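Local coordinates for hypothetical 41.8 kDa protein in SPO13-ARG4 intergenic region (Saccharomyces cerevisiae, PDB 2A08), which is essential, together with LSB5, for actin cytoskeleton organization, fluid-phase endocytosis and vesicle trafficking, this piece being its SH3 domain, at residues L20-G25 with N55-S60; I28-K33 with D39-R44. All blocks are in the same frame, centred on the assembly; numbering follows the deposited sequence. Where two conformers were deposited one is given.

Contact 1: residues L20-G25 with N55-S60; sequences LAFKKG and NYVRVS
Phe-22 holds CG between its backbone N and carbonyl carbon (chi1 52°), and this turns its ring toward Tyr-56 and Val-57, with CZ as the atom that reaches them. Tyr-56 has a different setting, CG anti to the carbonyl carbon (chi1 -80°), and it is CB, rather than the ring, that comes closest to Phe-22. The distances bear this out: Phe-22 CZ lies 4.0 Å from Tyr-56 CB, which sits at the edge of the Phe-22 ring and in its plane. The same CZ is 4.1 Å from Val-57 CG1, a branch that approaches obliquely to the ring. The two aromatic residues therefore meet ring edge to methylene, and the contact is wholly apolar, with 95 Å² buried in all. Phe-22 and Val-57 are both buried, whereas Tyr-56 is partly exposed. Around these three, Phe-52 meets the Phe-22 ring edge-to-face and also touches Val-57, while Ala-8 and Ile-28 pack against Phe-22. A loop residue thus joins side chains of the sheet strands in one hydrophobic cluster, next to the 3-10 turn that leads into the last strand, as is characteristic of the small beta-barrel core of an SH3 domain.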
loop_
_atom_site.group_PDB
_atom_site.type_symbol
_atom_site.label_atom_id
_atom_site.label_comp_id
_atom_site.label_asym_id
_atom_site.label_seq_id
_atom_site.Cartn_x
_atom_site.Cartn_y
_atom_site.Cartn_z
ATOM N N LEU A 20 2.776 -0.547 -6.551
ATOM C CA LEU A 20 3.769 -0.453 -5.479
ATOM C C LEU A 20 4.115 -1.822 -4.936
ATOM O O LEU A 20 3.238 -2.555 -4.466
ATOM C CB LEU A 20 3.242 0.402 -4.337
ATOM C CG LEU A 20 4.130 0.584 -3.120
ATOM C CD1 LEU A 20 5.280 1.480 -3.466
ATOM C CD2 LEU A 20 3.257 1.153 -1.974
ATOM N N ALA A 21 5.380 -2.183 -4.997
ATOM C CA ALA A 21 5.871 -3.422 -4.420
ATOM C C ALA A 21 6.225 -3.185 -2.974
ATOM O O ALA A 21 6.740 -2.121 -2.621
ATOM C CB ALA A 21 7.079 -3.882 -5.160
ATOM N N PHE A 22 5.979 -4.174 -2.136
ATOM C CA PHE A 22 6.407 -4.111 -0.738
ATOM C C PHE A 22 6.501 -5.501 -0.135
ATOM O O PHE A 22 6.084 -6.488 -0.771
ATOM C CB PHE A 22 5.506 -3.197 0.123
ATOM C CG PHE A 22 4.029 -3.489 0.030
ATOM C CD1 PHE A 22 3.453 -4.588 0.646
ATOM C CD2 PHE A 22 3.204 -2.632 -0.655
ATOM C CE1 PHE A 22 2.087 -4.837 0.567
ATOM C CE2 PHE A 22 1.815 -2.874 -0.734
ATOM C CZ PHE A 22 1.272 -3.984 -0.115
ATOM N N LYS A 23 7.096 -5.567 1.058
ATOM C CA LYS A 23 7.239 -6.791 1.846
ATOM C C LYS A 23 6.444 -6.691 3.129
ATOM O O LYS A 23 6.262 -5.597 3.677
ATOM C CB LYS A 23 8.705 -7.066 2.191
ATOM C CG LYS A 23 9.581 -7.134 0.982
ATOM C CD LYS A 23 9.376 -8.404 0.190
ATOM C CE LYS A 23 10.429 -8.537 -0.962
ATOM N NZ LYS A 23 11.829 -8.149 -0.596
ATOM N N LYS A 24 5.960 -7.841 3.602
ATOM C CA LYS A 24 5.331 -7.952 4.928
ATOM C C LYS A 24 6.126 -7.164 5.972
ATOM O O LYS A 24 7.340 -7.302 6.048
ATOM C CB LYS A 24 5.173 -9.450 5.322
ATOM C CG LYS A 24 4.514 -9.622 6.664
ATOM C CD LYS A 24 4.370 -11.087 7.018
ATOM C CE LYS A 24 3.611 -11.252 8.310
ATOM N NZ LYS A 24 3.432 -12.726 8.532
ATOM N N GLY A 25 5.440 -6.279 6.699
ATOM C CA GLY A 25 6.040 -5.535 7.800
ATOM C C GLY A 25 6.507 -4.149 7.374
ATOM O O GLY A 25 6.788 -3.314 8.224
ATOM N N ASN A 55 -6.606 -4.666 1.126
ATOM C CA ASN A 55 -6.605 -5.697 2.143
ATOM C C ASN A 55 -5.223 -6.272 2.487
ATOM O O ASN A 55 -5.102 -7.096 3.378
ATOM C CB ASN A 55 -7.560 -6.797 1.759
ATOM C CG ASN A 55 -7.118 -7.571 0.512
ATOM O OD1 ASN A 55 -6.677 -6.987 -0.471
ATOM N ND2 ASN A 55 -7.339 -8.870 0.546
ATOM N N TYR A 56 -4.183 -5.811 1.797
ATOM C CA TYR A 56 -2.817 -6.260 2.096
ATOM C C TYR A 56 -2.163 -5.472 3.230
ATOM O O TYR A 56 -1.034 -5.799 3.626
ATOM C CB TYR A 56 -1.907 -6.185 0.880
ATOM C CG TYR A 56 -2.009 -7.314 -0.133
ATOM C CD1 TYR A 56 -3.234 -7.682 -0.650
ATOM C CD2 TYR A 56 -0.872 -7.952 -0.602
ATOM C CE1 TYR A 56 -3.320 -8.687 -1.612
ATOM C CE2 TYR A 56 -0.936 -8.949 -1.537
ATOM C CZ TYR A 56 -2.173 -9.316 -2.075
ATOM O OH TYR A 56 -2.230 -10.314 -3.068
ATOM N N VAL A 57 -2.826 -4.412 3.684
ATOM C CA VAL A 57 -2.278 -3.552 4.736
ATOM C C VAL A 57 -3.276 -3.344 5.865
ATOM O O VAL A 57 -4.469 -3.556 5.708
ATOM C CB VAL A 57 -1.794 -2.155 4.196
ATOM C CG1 VAL A 57 -0.880 -2.319 2.983
ATOM C CG2 VAL A 57 -2.961 -1.206 3.865
ATOM N N ARG A 58 -2.768 -2.897 7.008
ATOM C CA ARG A 58 -3.589 -2.522 8.157
ATOM C C ARG A 58 -3.218 -1.086 8.529
ATOM O O ARG A 58 -2.097 -0.832 8.979
ATOM C CB ARG A 58 -3.324 -3.443 9.341
ATOM C CG ARG A 58 -4.113 -3.068 10.612
ATOM C CD ARG A 58 -3.903 -4.023 11.794
ATOM N NE ARG A 58 -4.162 -5.416 11.426
ATOM C CZ ARG A 58 -3.618 -6.483 12.022
ATOM N NH1 ARG A 58 -2.777 -6.353 13.038
ATOM N NH2 ARG A 58 -3.909 -7.690 11.575
ATOM N N VAL A 59 -4.142 -0.162 8.328
ATOM C CA VAL A 59 -3.940 1.237 8.712
ATOM C C VAL A 59 -3.692 1.339 10.231
ATOM O O VAL A 59 -4.348 0.688 11.030
ATOM C CB VAL A 59 -5.128 2.125 8.298
ATOM C CG1 VAL A 59 -4.948 3.565 8.794
ATOM C CG2 VAL A 59 -5.298 2.087 6.781
ATOM N N SER A 60 -2.698 2.159 10.591
ATOM C CA SER A 60 -2.331 2.374 11.980
ATOM C C SER A 60 -3.155 3.470 12.656
ATOM O O SER A 60 -3.253 4.604 12.151
ATOM C CB SER A 60 -0.843 2.698 12.092
ATOM O OG SER A 60 -0.069 1.658 11.568
ATOM O OXT SER A 60 -3.692 3.195 13.749
#

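Contact 2: residues I28-K33 with D39-R44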
loop_
_atom_site.group_PDB
_atom_site.type_symbol
_atom_site.label_atom_id
_atom_site.label_comp_id
_atom_site.label_asym_id
_atom_site.label_seq_id
_atom_site.Cartn_x
_atom_site.Cartn_y
_atom_site.Cartn_z
ATOM N N ILE A 28 3.836 1.566 4.907
ATOM C CA ILE A 28 3.389 2.222 3.671
ATOM C C ILE A 28 2.722 3.558 4.055
ATOM O O ILE A 28 1.825 3.590 4.876
ATOM C CB ILE A 28 2.374 1.324 2.924
ATOM C CG1 ILE A 28 2.899 -0.124 2.734
ATOM C CG2 ILE A 28 1.885 1.989 1.627
ATOM C CD1 ILE A 28 4.243 -0.300 2.240
ATOM N N THR A 29 3.179 4.641 3.447
ATOM C CA THR A 29 2.525 5.919 3.575
ATOM C C THR A 29 1.365 5.925 2.594
ATOM O O THR A 29 1.574 5.635 1.424
ATOM C CB THR A 29 3.498 7.016 3.210
ATOM O OG1 THR A 29 4.517 7.101 4.217
ATOM C CG2 THR A 29 2.818 8.369 3.150
ATOM N N ILE A 30 0.153 6.211 3.054
ATOM C CA ILE A 30 -1.000 6.259 2.196
ATOM C C ILE A 30 -1.133 7.637 1.540
ATOM O O ILE A 30 -1.322 8.635 2.223
ATOM C CB ILE A 30 -2.296 5.967 2.980
ATOM C CG1 ILE A 30 -2.223 4.637 3.757
ATOM C CG2 ILE A 30 -3.462 6.024 2.039
ATOM C CD1 ILE A 30 -2.044 3.456 2.927
ATOM N N LEU A 31 -0.987 7.675 0.224
ATOM C CA LEU A 31 -1.189 8.902 -0.552
ATOM C C LEU A 31 -2.685 9.168 -0.772
ATOM O O LEU A 31 -3.139 10.313 -0.666
ATOM C CB LEU A 31 -0.424 8.828 -1.892
ATOM C CG LEU A 31 1.096 8.603 -1.770
ATOM C CD1 LEU A 31 1.745 8.719 -3.130
ATOM C CD2 LEU A 31 1.763 9.587 -0.799
ATOM N N LYS A 32 -3.434 8.098 -1.045
ATOM C CA LYS A 32 -4.888 8.182 -1.204
ATOM C C LYS A 32 -5.490 6.812 -1.000
ATOM O O LYS A 32 -4.956 5.831 -1.474
ATOM C CB LYS A 32 -5.267 8.721 -2.576
ATOM C CG LYS A 32 -6.790 9.070 -2.666
ATOM C CD LYS A 32 -7.096 9.932 -3.817
ATOM C CE LYS A 32 -8.610 10.204 -3.902
ATOM N NZ LYS A 32 -9.084 11.082 -2.844
ATOM N N LYS A 33 -6.607 6.748 -0.271
ATOM C CA LYS A 33 -7.342 5.500 -0.089
ATOM C C LYS A 33 -8.821 5.778 -0.176
ATOM O O LYS A 33 -9.264 6.912 -0.041
ATOM C CB LYS A 33 -7.046 4.882 1.277
ATOM C CG LYS A 33 -7.429 5.733 2.473
ATOM C CD LYS A 33 -7.067 4.992 3.755
ATOM C CE LYS A 33 -8.095 3.958 4.170
ATOM N NZ LYS A 33 -9.463 4.441 4.515
ATOM N N ASP A 39 -10.740 -2.330 -2.854
ATOM C CA ASP A 39 -10.222 -1.359 -3.788
ATOM C C ASP A 39 -8.701 -1.368 -3.883
ATOM O O ASP A 39 -8.014 -2.014 -3.093
ATOM C CB ASP A 39 -10.691 0.055 -3.415
ATOM C CG ASP A 39 -12.157 0.299 -3.685
ATOM O OD1 ASP A 39 -12.767 -0.337 -4.590
ATOM O OD2 ASP A 39 -12.767 1.174 -3.047
ATOM N N TRP A 40 -8.197 -0.584 -4.823
ATOM C CA TRP A 40 -6.765 -0.365 -4.989
ATOM C C TRP A 40 -6.418 0.976 -4.402
ATOM O O TRP A 40 -6.907 1.967 -4.880
ATOM C CB TRP A 40 -6.391 -0.443 -6.487
ATOM C CG TRP A 40 -6.442 -1.894 -6.936
ATOM C CD1 TRP A 40 -7.563 -2.606 -7.262
ATOM C CD2 TRP A 40 -5.351 -2.820 -7.021
ATOM N NE1 TRP A 40 -7.237 -3.907 -7.557
ATOM C CE2 TRP A 40 -5.886 -4.068 -7.429
ATOM C CE3 TRP A 40 -3.968 -2.722 -6.862
ATOM C CZ2 TRP A 40 -5.086 -5.196 -7.629
ATOM C CZ3 TRP A 40 -3.180 -3.859 -7.106
ATOM C CH2 TRP A 40 -3.751 -5.059 -7.461
ATOM N N TRP A 41 -5.533 0.997 -3.411
ATOM C CA TRP A 41 -5.134 2.220 -2.733
ATOM C C TRP A 41 -3.799 2.691 -3.284
ATOM O O TRP A 41 -3.138 1.911 -3.954
ATOM C CB TRP A 41 -5.048 1.949 -1.229
ATOM C CG TRP A 41 -6.407 1.744 -0.553
ATOM C CD1 TRP A 41 -7.640 1.823 -1.110
ATOM C CD2 TRP A 41 -6.602 1.457 0.822
ATOM N NE1 TRP A 41 -8.611 1.613 -0.148
ATOM C CE2 TRP A 41 -7.989 1.368 1.043
ATOM C CE3 TRP A 41 -5.749 1.234 1.896
ATOM C CZ2 TRP A 41 -8.525 1.080 2.290
ATOM C CZ3 TRP A 41 -6.304 0.960 3.140
ATOM C CH2 TRP A 41 -7.665 0.864 3.315
ATOM N N THR A 42 -3.396 3.912 -2.957
ATOM C CA THR A 42 -2.164 4.506 -3.470
ATOM C C THR A 42 -1.207 4.819 -2.340
ATOM O O THR A 42 -1.555 5.518 -1.401
ATOM C CB THR A 42 -2.519 5.716 -4.259
ATOM O OG1 THR A 42 -3.444 5.298 -5.287
ATOM C CG2 THR A 42 -1.306 6.265 -5.019
ATOM N N GLY A 43 0.024 4.319 -2.442
ATOM C CA GLY A 43 0.997 4.492 -1.375
ATOM C C GLY A 43 2.409 4.717 -1.817
ATOM O O GLY A 43 2.740 4.744 -3.005
ATOM N N ARG A 44 3.249 4.906 -0.805
ATOM C CA ARG A 44 4.675 5.200 -0.970
ATOM C C ARG A 44 5.456 4.418 0.079
ATOM O O ARG A 44 5.067 4.430 1.225
ATOM C CB ARG A 44 4.906 6.693 -0.735
ATOM C CG ARG A 44 6.371 7.183 -0.801
ATOM C CD ARG A 44 6.459 8.723 -1.008
ATOM N NE ARG A 44 5.932 9.528 0.120
ATOM C CZ ARG A 44 5.623 10.846 0.077
ATOM N NH1 ARG A 44 5.681 11.552 -1.053
ATOM N NH2 ARG A 44 5.191 11.450 1.169
HETATM O O HOH W 1 6.566 8.586 2.807
#
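Thr-29 and Arg-44 form an antiparallel hydrogen-bonded pair, N to O at 2.9 Å in both directions, each donor in the plane of the carbonyl it meets. Ile-30 and Gly-43 follow as a non-hydrogen-bonded pair. The register then slips by one: Leu-31 N and Lys-32 N both donate to Thr-42 O, at 2.8 and 3.2 Å, from the same face of its carbonyl plane, and Thr-42 N returns a bond to Lys-32 O. Two residues opposite one make a classic beta bulge, where the chain turns a corner.

Aromatic packing forms a second kind of contact. Lys-33 CB stands 3.5 Å from the centroid of the Trp-41 five-membered ring, only 12° off its normal, a CH-pi contact. The lysine chain bends at its last two torsions, laying CE over the same indole's six-membered ring. Trp-41 NE1 bonds to Ser-34 OG, fixing the turn of the ring. Cutting Trp-41 back to an alanine removes the indole, and Lys-33 CB and CE would probably lose the face they lie on, with Ser-34 OG losing the NE1 bond.

Van der Waals and water-mediated contacts complete the other end. Leu-31 CD2 lies over one face of the Arg-44 guanidinium, 4.2 Å from CZ, and a water bridges Arg-44 NE, which donates to it, and Thr-29 OG1. At Gly-43, Ile-28 CG2 comes within 4.0 Å of CA, and any CB would clash with that methyl.

The axes of 28-30 and 40-44 run 127° apart in direction. Such a hairpin, its strands joined by the n-Src loop and its second strand opening with two consecutive tryptophans, of which Trp-41 packs inward against Phe-52 and Val-57, is characteristic of SH3 domains.

Overall arrangement
From the N terminus the chain runs through strand 5-8 into the long loop that holds 20-25, the first half of contact 1. Strand 27-30 follows, and contact 2 closes the short loop between 28-33 and 39-44 as a local hairpin. Only after strand 48-53 does 55-60 return to complete contact 1, so contact 2 is nested inside the larger loop and the two do not cross. Their centres are 10 Å apart and they touch directly: Phe-22 CB lies 3.8 Å from Ile-28 CD1, and Val-59 CG2 3.9 Å from Trp-41 CZ3. Together they tie the loop and the C-terminal strand to the central hairpin.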